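Local coordinates for protein Pbp related beta-lactamase (Pyrococcus abyssi, PDB 2QMI) that probably acts as a self-compartmentalizing serine peptidase, joining a beta-lactamase-type (penicillin-binding protein) domain to a C-terminal beta-barrel domain linked to assembly into an octamer, at residues A[181-184]-A[185-189]; A[353-356]-A[357-360]; A[359-362]-A[363-367]. All coordinates share one frame; numbering follows the deposited sequence.

Contact 1 (A[181-184]-A[185-189])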
loop_
_atom_site.group_PDB
_atom_site.type_symbol
_atom_site.label_atom_id
_atom_site.label_comp_id
_atom_site.label_asym_id
_atom_site.label_seq_id
_atom_site.Cartn_x
_atom_site.Cartn_y
_atom_site.Cartn_z
ATOM N N GLU A 181 -5.543 51.313 8.984
ATOM C CA GLU A 181 -6.729 50.778 9.628
ATOM C C GLU A 181 -7.567 51.857 10.305
ATOM O O GLU A 181 -8.783 51.885 10.135
ATOM C CB GLU A 181 -6.341 49.693 10.635
ATOM C CG GLU A 181 -5.674 48.488 9.989
ATOM C CD GLU A 181 -4.160 48.494 10.131
ATOM O OE1 GLU A 181 -3.528 49.560 9.956
ATOM O OE2 GLU A 181 -3.602 47.413 10.412
ATOM N N GLU A 182 -6.934 52.745 11.067
ATOM C CA GLU A 182 -7.696 53.805 11.725
ATOM C C GLU A 182 -8.227 54.840 10.734
ATOM O O GLU A 182 -9.239 55.483 10.996
ATOM C CB GLU A 182 -6.877 54.485 12.844
ATOM C CG GLU A 182 -5.570 55.160 12.447
ATOM C CD GLU A 182 -4.771 55.675 13.674
ATOM O OE1 GLU A 182 -5.316 56.518 14.442
ATOM O OE2 GLU A 182 -3.602 55.235 13.866
ATOM N N TYR A 183 -7.568 55.003 9.591
ATOM C CA TYR A 183 -8.067 55.966 8.613
ATOM C C TYR A 183 -9.384 55.465 8.005
ATOM O O TYR A 183 -10.332 56.240 7.835
ATOM C CB TYR A 183 -7.060 56.202 7.486
ATOM C CG TYR A 183 -7.469 57.354 6.590
ATOM C CD1 TYR A 183 -7.189 58.674 6.950
ATOM C CD2 TYR A 183 -8.198 57.133 5.421
ATOM C CE1 TYR A 183 -7.630 59.740 6.171
ATOM C CE2 TYR A 183 -8.645 58.198 4.633
ATOM C CZ TYR A 183 -8.359 59.492 5.018
ATOM O OH TYR A 183 -8.831 60.544 4.276
ATOM N N ILE A 184 -9.436 54.176 7.669
ATOM C CA ILE A 184 -10.646 53.581 7.096
ATOM C C ILE A 184 -11.788 53.650 8.108
ATOM O O ILE A 184 -12.916 54.011 7.766
ATOM C CB ILE A 184 -10.445 52.091 6.723
ATOM C CG1 ILE A 184 -9.346 51.945 5.668
ATOM C CG2 ILE A 184 -11.757 51.510 6.213
ATOM C CD1 ILE A 184 -9.586 52.746 4.403
ATOM N N LYS A 185 -11.473 53.296 9.350
ATOM C CA LYS A 185 -12.430 53.295 10.455
ATOM C C LYS A 185 -13.026 54.684 10.697
ATOM O O LYS A 185 -14.246 54.856 10.737
ATOM C CB LYS A 185 -11.725 52.812 11.727
ATOM C CG LYS A 185 -12.575 52.831 13.001
ATOM C CD LYS A 185 -13.699 51.817 12.939
ATOM C CE LYS A 185 -14.319 51.587 14.314
ATOM N NZ LYS A 185 -13.323 51.058 15.298
ATOM N N LYS A 186 -12.148 55.672 10.840
ATOM C CA LYS A 186 -12.543 57.052 11.099
ATOM C C LYS A 186 -13.168 57.793 9.919
ATOM O O LYS A 186 -14.214 58.429 10.067
ATOM C CB LYS A 186 -11.326 57.848 11.582
ATOM C CG LYS A 186 -10.659 57.301 12.830
ATOM C CD LYS A 186 -11.506 57.551 14.065
ATOM C CE LYS A 186 -10.778 57.130 15.331
ATOM N NZ LYS A 186 -11.615 57.403 16.542
ATOM N N LYS A 187 -12.535 57.714 8.752
ATOM C CA LYS A 187 -13.018 58.427 7.570
ATOM C C LYS A 187 -14.078 57.741 6.708
ATOM O O LYS A 187 -14.627 58.373 5.795
ATOM C CB LYS A 187 -11.835 58.794 6.668
ATOM C CG LYS A 187 -10.687 59.478 7.383
ATOM C CD LYS A 187 -11.142 60.737 8.105
ATOM C CE LYS A 187 -10.016 61.322 8.950
ATOM N NZ LYS A 187 -10.421 62.604 9.575
ATOM N N ILE A 188 -14.389 56.475 6.985
ATOM C CA ILE A 188 -15.358 55.759 6.155
ATOM C C ILE A 188 -16.391 54.892 6.877
ATOM O O ILE A 188 -17.593 55.074 6.692
ATOM C CB ILE A 188 -14.621 54.875 5.101
ATOM C CG1 ILE A 188 -13.857 55.770 4.118
ATOM C CG2 ILE A 188 -15.619 54.015 4.335
ATOM C CD1 ILE A 188 -13.024 55.004 3.092
ATOM N N LEU A 189 -15.925 53.950 7.685
ATOM C CA LEU A 189 -16.824 53.053 8.400
ATOM C C LEU A 189 -17.779 53.724 9.394
ATOM O O LEU A 189 -18.982 53.468 9.363
ATOM C CB LEU A 189 -16.012 51.973 9.123
ATOM C CG LEU A 189 -15.209 51.045 8.208
ATOM C CD1 LEU A 189 -14.590 49.905 9.034
ATOM C CD2 LEU A 189 -16.131 50.489 7.122
#

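Contact 2 (A[353-356]-A[357-360])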
loop_
_atom_site.group_PDB
_atom_site.type_symbol
_atom_site.label_atom_id
_atom_site.label_comp_id
_atom_site.label_asym_id
_atom_site.label_seq_id
_atom_site.Cartn_x
_atom_site.Cartn_y
_atom_site.Cartn_z
ATOM N N GLU A 353 -29.914 34.285 -19.696
ATOM C CA GLU A 353 -29.088 35.463 -19.984
ATOM C C GLU A 353 -27.676 35.435 -19.395
ATOM O O GLU A 353 -26.804 36.181 -19.842
ATOM C CB GLU A 353 -29.805 36.732 -19.496
ATOM C CG GLU A 353 -31.186 36.959 -20.112
ATOM C CD GLU A 353 -31.161 37.904 -21.295
ATOM O OE1 GLU A 353 -30.933 39.113 -21.087
ATOM O OE2 GLU A 353 -31.371 37.445 -22.441
ATOM N N LEU A 354 -27.447 34.600 -18.385
ATOM C CA LEU A 354 -26.127 34.506 -17.764
ATOM C C LEU A 354 -25.395 33.267 -18.268
ATOM O O LEU A 354 -25.721 32.144 -17.892
ATOM C CB LEU A 354 -26.256 34.451 -16.241
ATOM C CG LEU A 354 -26.898 35.665 -15.563
ATOM C CD1 LEU A 354 -27.036 35.383 -14.079
ATOM C CD2 LEU A 354 -26.054 36.929 -15.812
ATOM N N PRO A 355 -24.379 33.463 -19.120
ATOM C CA PRO A 355 -23.589 32.367 -19.694
ATOM C C PRO A 355 -23.096 31.306 -18.716
ATOM O O PRO A 355 -23.244 30.113 -18.978
ATOM C CB PRO A 355 -22.451 33.093 -20.421
ATOM C CG PRO A 355 -22.372 34.427 -19.724
ATOM C CD PRO A 355 -23.811 34.770 -19.492
ATOM N N PHE A 356 -22.533 31.727 -17.586
ATOM C CA PHE A 356 -22.031 30.765 -16.618
ATOM C C PHE A 356 -23.109 29.861 -16.040
ATOM O O PHE A 356 -22.796 28.847 -15.413
ATOM C CB PHE A 356 -21.263 31.456 -15.473
ATOM C CG PHE A 356 -21.931 32.700 -14.924
ATOM C CD1 PHE A 356 -21.523 33.962 -15.335
ATOM C CD2 PHE A 356 -22.936 32.604 -13.963
ATOM C CE1 PHE A 356 -22.099 35.112 -14.794
ATOM C CE2 PHE A 356 -23.520 33.750 -13.415
ATOM C CZ PHE A 356 -23.102 35.001 -13.830
ATOM N N ILE A 357 -24.375 30.203 -16.260
ATOM C CA ILE A 357 -25.457 29.377 -15.732
ATOM C C ILE A 357 -25.978 28.295 -16.683
ATOM O O ILE A 357 -26.122 27.147 -16.273
ATOM C CB ILE A 357 -26.631 30.254 -15.244
ATOM C CG1 ILE A 357 -26.132 31.196 -14.145
ATOM C CG2 ILE A 357 -27.749 29.379 -14.689
ATOM C CD1 ILE A 357 -27.187 32.104 -13.573
ATOM N N TYR A 358 -26.270 28.633 -17.939
ATOM C CA TYR A 358 -26.756 27.602 -18.859
ATOM C C TYR A 358 -25.637 26.689 -19.355
ATOM O O TYR A 358 -25.863 25.510 -19.654
ATOM C CB TYR A 358 -27.504 28.204 -20.057
ATOM C CG TYR A 358 -26.810 29.322 -20.809
ATOM C CD1 TYR A 358 -26.922 30.644 -20.385
ATOM C CD2 TYR A 358 -26.101 29.063 -21.987
ATOM C CE1 TYR A 358 -26.356 31.692 -21.119
ATOM C CE2 TYR A 358 -25.524 30.099 -22.728
ATOM C CZ TYR A 358 -25.659 31.413 -22.288
ATOM O OH TYR A 358 -25.110 32.450 -23.010
ATOM N N ARG A 359 -24.427 27.231 -19.436
ATOM C CA ARG A 359 -23.281 26.449 -19.879
ATOM C C ARG A 359 -22.984 25.322 -18.886
ATOM O O ARG A 359 -22.672 24.202 -19.287
ATOM C CB ARG A 359 -22.065 27.368 -20.047
ATOM C CG ARG A 359 -20.751 26.663 -20.384
ATOM C CD ARG A 359 -19.775 27.632 -21.070
ATOM N NE ARG A 359 -19.523 28.842 -20.285
ATOM C CZ ARG A 359 -18.719 28.898 -19.228
ATOM N NH1 ARG A 359 -18.081 27.804 -18.825
ATOM N NH2 ARG A 359 -18.546 30.046 -18.575
ATOM N N GLU A 360 -23.100 25.607 -17.591
ATOM C CA GLU A 360 -22.836 24.590 -16.576
ATOM C C GLU A 360 -23.883 23.484 -16.612
ATOM O O GLU A 360 -23.560 22.306 -16.441
ATOM C CB GLU A 360 -22.832 25.194 -15.176
ATOM C CG GLU A 360 -22.362 24.213 -14.102
ATOM C CD GLU A 360 -23.067 24.412 -12.773
ATOM O OE1 GLU A 360 -24.292 24.141 -12.723
ATOM O OE2 GLU A 360 -22.402 24.836 -11.786
HETATM O O HOH W 1 -22.896 27.919 -12.669
#

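Contact 3 (A[359-362]-A[363-367])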
loop_
_atom_site.group_PDB
_atom_site.type_symbol
_atom_site.label_atom_id
_atom_site.label_comp_id
_atom_site.label_asym_id
_atom_site.label_seq_id
_atom_site.Cartn_x
_atom_site.Cartn_y
_atom_site.Cartn_z
ATOM N N ARG A 359 -24.427 27.231 -19.436
ATOM C CA ARG A 359 -23.281 26.449 -19.879
ATOM C C ARG A 359 -22.984 25.322 -18.886
ATOM O O ARG A 359 -22.672 24.202 -19.287
ATOM C CB ARG A 359 -22.065 27.368 -20.047
ATOM C CG ARG A 359 -20.751 26.663 -20.384
ATOM C CD ARG A 359 -19.775 27.632 -21.070
ATOM N NE ARG A 359 -19.523 28.842 -20.285
ATOM C CZ ARG A 359 -18.719 28.898 -19.228
ATOM N NH1 ARG A 359 -18.081 27.804 -18.825
ATOM N NH2 ARG A 359 -18.546 30.046 -18.575
ATOM N N GLU A 360 -23.100 25.607 -17.591
ATOM C CA GLU A 360 -22.836 24.590 -16.576
ATOM C C GLU A 360 -23.883 23.484 -16.612
ATOM O O GLU A 360 -23.560 22.306 -16.441
ATOM C CB GLU A 360 -22.832 25.194 -15.176
ATOM C CG GLU A 360 -22.362 24.213 -14.102
ATOM C CD GLU A 360 -23.067 24.412 -12.773
ATOM O OE1 GLU A 360 -24.292 24.141 -12.723
ATOM O OE2 GLU A 360 -22.402 24.836 -11.786
ATOM N N ARG A 361 -25.141 23.875 -16.810
ATOM C CA ARG A 361 -26.241 22.919 -16.857
ATOM C C ARG A 361 -26.166 22.048 -18.104
ATOM O O ARG A 361 -26.338 20.837 -18.024
ATOM C CB ARG A 361 -27.592 23.646 -16.819
ATOM C CG ARG A 361 -28.794 22.709 -16.932
ATOM C CD ARG A 361 -30.120 23.452 -16.745
ATOM N NE ARG A 361 -30.166 24.685 -17.534
ATOM C CZ ARG A 361 -30.299 24.732 -18.855
ATOM N NH1 ARG A 361 -30.413 23.614 -19.554
ATOM N NH2 ARG A 361 -30.295 25.903 -19.483
ATOM N N ILE A 362 -25.908 22.666 -19.254
ATOM C CA ILE A 362 -25.811 21.924 -20.511
ATOM C C ILE A 362 -24.621 20.960 -20.509
ATOM O O ILE A 362 -24.746 19.818 -20.939
ATOM C CB ILE A 362 -25.685 22.880 -21.729
ATOM C CG1 ILE A 362 -26.886 23.839 -21.776
ATOM C CG2 ILE A 362 -25.614 22.078 -23.020
ATOM C CD1 ILE A 362 -28.226 23.148 -21.624
ATOM N N LEU A 363 -23.471 21.417 -20.020
ATOM C CA LEU A 363 -22.280 20.574 -19.965
ATOM C C LEU A 363 -22.453 19.375 -19.036
ATOM O O LEU A 363 -21.891 18.305 -19.292
ATOM C CB LEU A 363 -21.074 21.385 -19.507
ATOM C CG LEU A 363 -20.563 22.427 -20.503
ATOM C CD1 LEU A 363 -19.557 23.350 -19.808
ATOM C CD2 LEU A 363 -19.931 21.721 -21.709
ATOM N N LYS A 364 -23.212 19.548 -17.954
ATOM C CA LYS A 364 -23.425 18.443 -17.018
ATOM C C LYS A 364 -24.064 17.254 -17.716
ATOM O O LYS A 364 -23.868 16.113 -17.311
ATOM C CB LYS A 364 -24.329 18.853 -15.850
ATOM C CG LYS A 364 -23.636 19.558 -14.692
ATOM C CD LYS A 364 -24.387 19.275 -13.372
ATOM C CE LYS A 364 -23.879 20.118 -12.201
ATOM N NZ LYS A 364 -24.371 21.527 -12.258
ATOM N N LYS A 365 -24.833 17.530 -18.763
ATOM C CA LYS A 365 -25.515 16.482 -19.516
ATOM C C LYS A 365 -24.567 15.578 -20.312
ATOM O O LYS A 365 -24.894 14.432 -20.622
ATOM C CB LYS A 365 -26.511 17.105 -20.497
ATOM C CG LYS A 365 -27.563 18.031 -19.895
ATOM C CD LYS A 365 -28.519 18.476 -21.005
ATOM C CE LYS A 365 -29.600 19.445 -20.526
ATOM N NZ LYS A 365 -30.445 19.882 -21.689
ATOM N N VAL A 366 -23.398 16.104 -20.640
ATOM C CA VAL A 366 -22.420 15.390 -21.442
ATOM C C VAL A 366 -21.503 14.437 -20.678
ATOM O O VAL A 366 -20.813 13.614 -21.288
ATOM C CB VAL A 366 -21.600 16.428 -22.268
ATOM C CG1 VAL A 366 -20.191 15.952 -22.507
ATOM C CG2 VAL A 366 -22.300 16.680 -23.592
ATOM N N GLU A 367 -21.499 14.531 -19.351
ATOM C CA GLU A 367 -20.662 13.651 -18.537
ATOM C C GLU A 367 -21.300 12.271 -18.438
ATOM O O GLU A 367 -22.529 12.142 -18.448
ATOM C CB GLU A 367 -20.474 14.217 -17.126
ATOM C CG GLU A 367 -19.823 15.599 -17.074
ATOM C CD GLU A 367 -19.662 16.107 -15.648
ATOM O OE1 GLU A 367 -20.661 16.059 -14.896
ATOM O OE2 GLU A 367 -18.545 16.550 -15.285
#

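Contact 1 (A[181-184]-A[185-189])
Tyr-183 and Lys-187 sit one turn apart on helix 180-189 of the beta-lactamase-type domain, and they meet in an i to i+4 CH-pi contact. Lys-187 CG lies 3.4 Å from the centroid of the Tyr-183 ring, only 16° off its normal, so the lysine's aliphatic stem comes down over one face, shifted slightly toward the rim. Two torsions make this possible. The tyrosine ring swings out with CG opposite its own backbone N (chi1 -171°) and so leans along the helix toward the next turn; Lys-187 keeps CG beside its backbone N (chi1 -50°), which sets that carbon over the face, and a bend at chi2 then leads CD and CE past ring atom CE1, the two side chains crossing at roughly a right angle. The backbone beneath holds the pair in step, Lys-187 N donating to Tyr-183 O at 2.8 Å. Elsewhere the phenol ring packs against Ala-68 and Leu-72 of helix 61-74 and Ile-172 of helix 162-176.

The other buried side belongs to Ile-184, Ile-188 and Leu-189. Ile-184 divides its branches between two neighbours: CG2 rests 4.0 Å from CG of Leu-189, while its CD1 is 4.3 Å from CD1 of Ile-188, which in turn touches Leu-67 of helix 61-74. At the start of the helix, Glu-182 turns its carboxylate back so that OE2 takes a hydrogen bond from Ser-179 N. The C-terminal end is different, for a wider pi-type turn spans 185-189. There the main bond skips one residue further than in an alpha-turn, Leu-189 N reaching Ile-184 O at 3.0 Å, and the same oxygen also receives a weak, strongly bent bond from Ile-188 N, likewise at 3.0 Å.

Contact 2 (A[353-356]-A[357-360])
Leu-354 and Ile-357 lie alongside each other and point the same way, the isoleucine tip folded against the leucine stem: Ile-357 CD1 is 3.7 Å from Leu-354 CB. Their methyls press together more tightly still, CD1 of Leu-354 standing 3.3 Å from CD1 of Ile-357, closer than normal van der Waals contact. Phe-356 flanks the isoleucine in the same sense, with ring atom CD2 at 3.5 Å from Ile-357 CG1 and the methylene approaching the ring obliquely. Its CG is tucked between its own N and C atoms (chi1 44°), which turns the ring back over Leu-354, whose CB covers one face. Phe-279 touches this cluster, and Tyr-336 of helix 334-345 stacks on the Phe-356 ring.

Tyr-358 has a similar first torsion (chi1 50°), and its ring likewise folds back, here over the start of the helix. Pro-355 O stands 3.9 Å above the plane of that ring, over its centre, and the proline CB lies near the phenol end. All this is built on a helix N-terminus: Leu-354 occupies the N-cap position of helix 355-364, directly after helix 350-353, and Pro-355, with no N-H to offer, fills the first helical place. Leu-354 O accepts Ile-357 N at 2.9 Å, with the donor well above the carbonyl plane. One residue on, Arg-359 N approaches Pro-355 O nearly along the C=O axis. The Arg-359 guanidinium leans obliquely past Phe-356 CA to a salt bridge with Asp-386, and NH2 makes a weak hydrogen bond to Asn-420 of the second subunit. A water donates to Phe-356 O at 2.9 Å and, weakly, to Glu-360 OE2 at 3.2 Å; that carboxylate is also salt-bridged to Lys-13.

Contact 3 (A[359-362]-A[363-367])
Lys-364 sends CG off beside its backbone N and then runs extended until a bend at chi4 (77°) drops NZ beside the Glu-360 carboxylate. Glu-360 leaves the helix with CG on the side of its carbonyl carbon (chi1 -172°), toward the turn that carries the lysine, and the two chains reach out side by side. They close an i to i+4 salt bridge on helix 355-364, Glu-360 OE1 to Lys-364 NZ at 2.7 Å, above a backbone bond from Lys-364 N to Glu-360 O.

On another side Arg-359 and Leu-363 also run together, CG of the arginine meeting CD1 of the leucine at 3.6 Å. Leu-363 and Val-366 then pack on Val-388 and Ile-413, so this end of the helix is seated on strands of the barrel. Lys-365, extended beyond CG, passes Ile-362 obliquely and brings Lys-365 NZ to 3.9 Å from Ile-362 CD1. Two i to i+3 bonds follow, Lys-365 N to Ile-362 O at 3.2 Å and Val-366 N to Leu-363 O at 3.0 Å.

Arg-361 NH1 and Lys-365 NZ approach to 4.3 Å; Glu-410, salt-bridged to the arginine and a long, weak partner of the lysine, probably offsets their like charges. Salt bridges from Glu-360 to Lys-13 and Lys-364 to Glu-16 tie the helix to helix 3-16.

In the fold
Contacts 2 and 3 overlap on helix 355-364: their centres are 10 Å apart and they share Arg-359 and Glu-360. Contact 2 sets the start of that helix against helix 334-345 of the beta-lactamase-type domain, and contact 3 seats its end on the barrel, so together they probably bridge the two domains. Contact 1 lies across the chain's centre from both, 39 Å from contact 2 and 46 Å from contact 3 between centres, with no touch. It packs on helix 61-74, further along from what is probably the catalytic SxxK motif near that helix's start. Contacts 2 and 3 instead reach the second subunit through Arg-359, and contact 2 also through Phe-356.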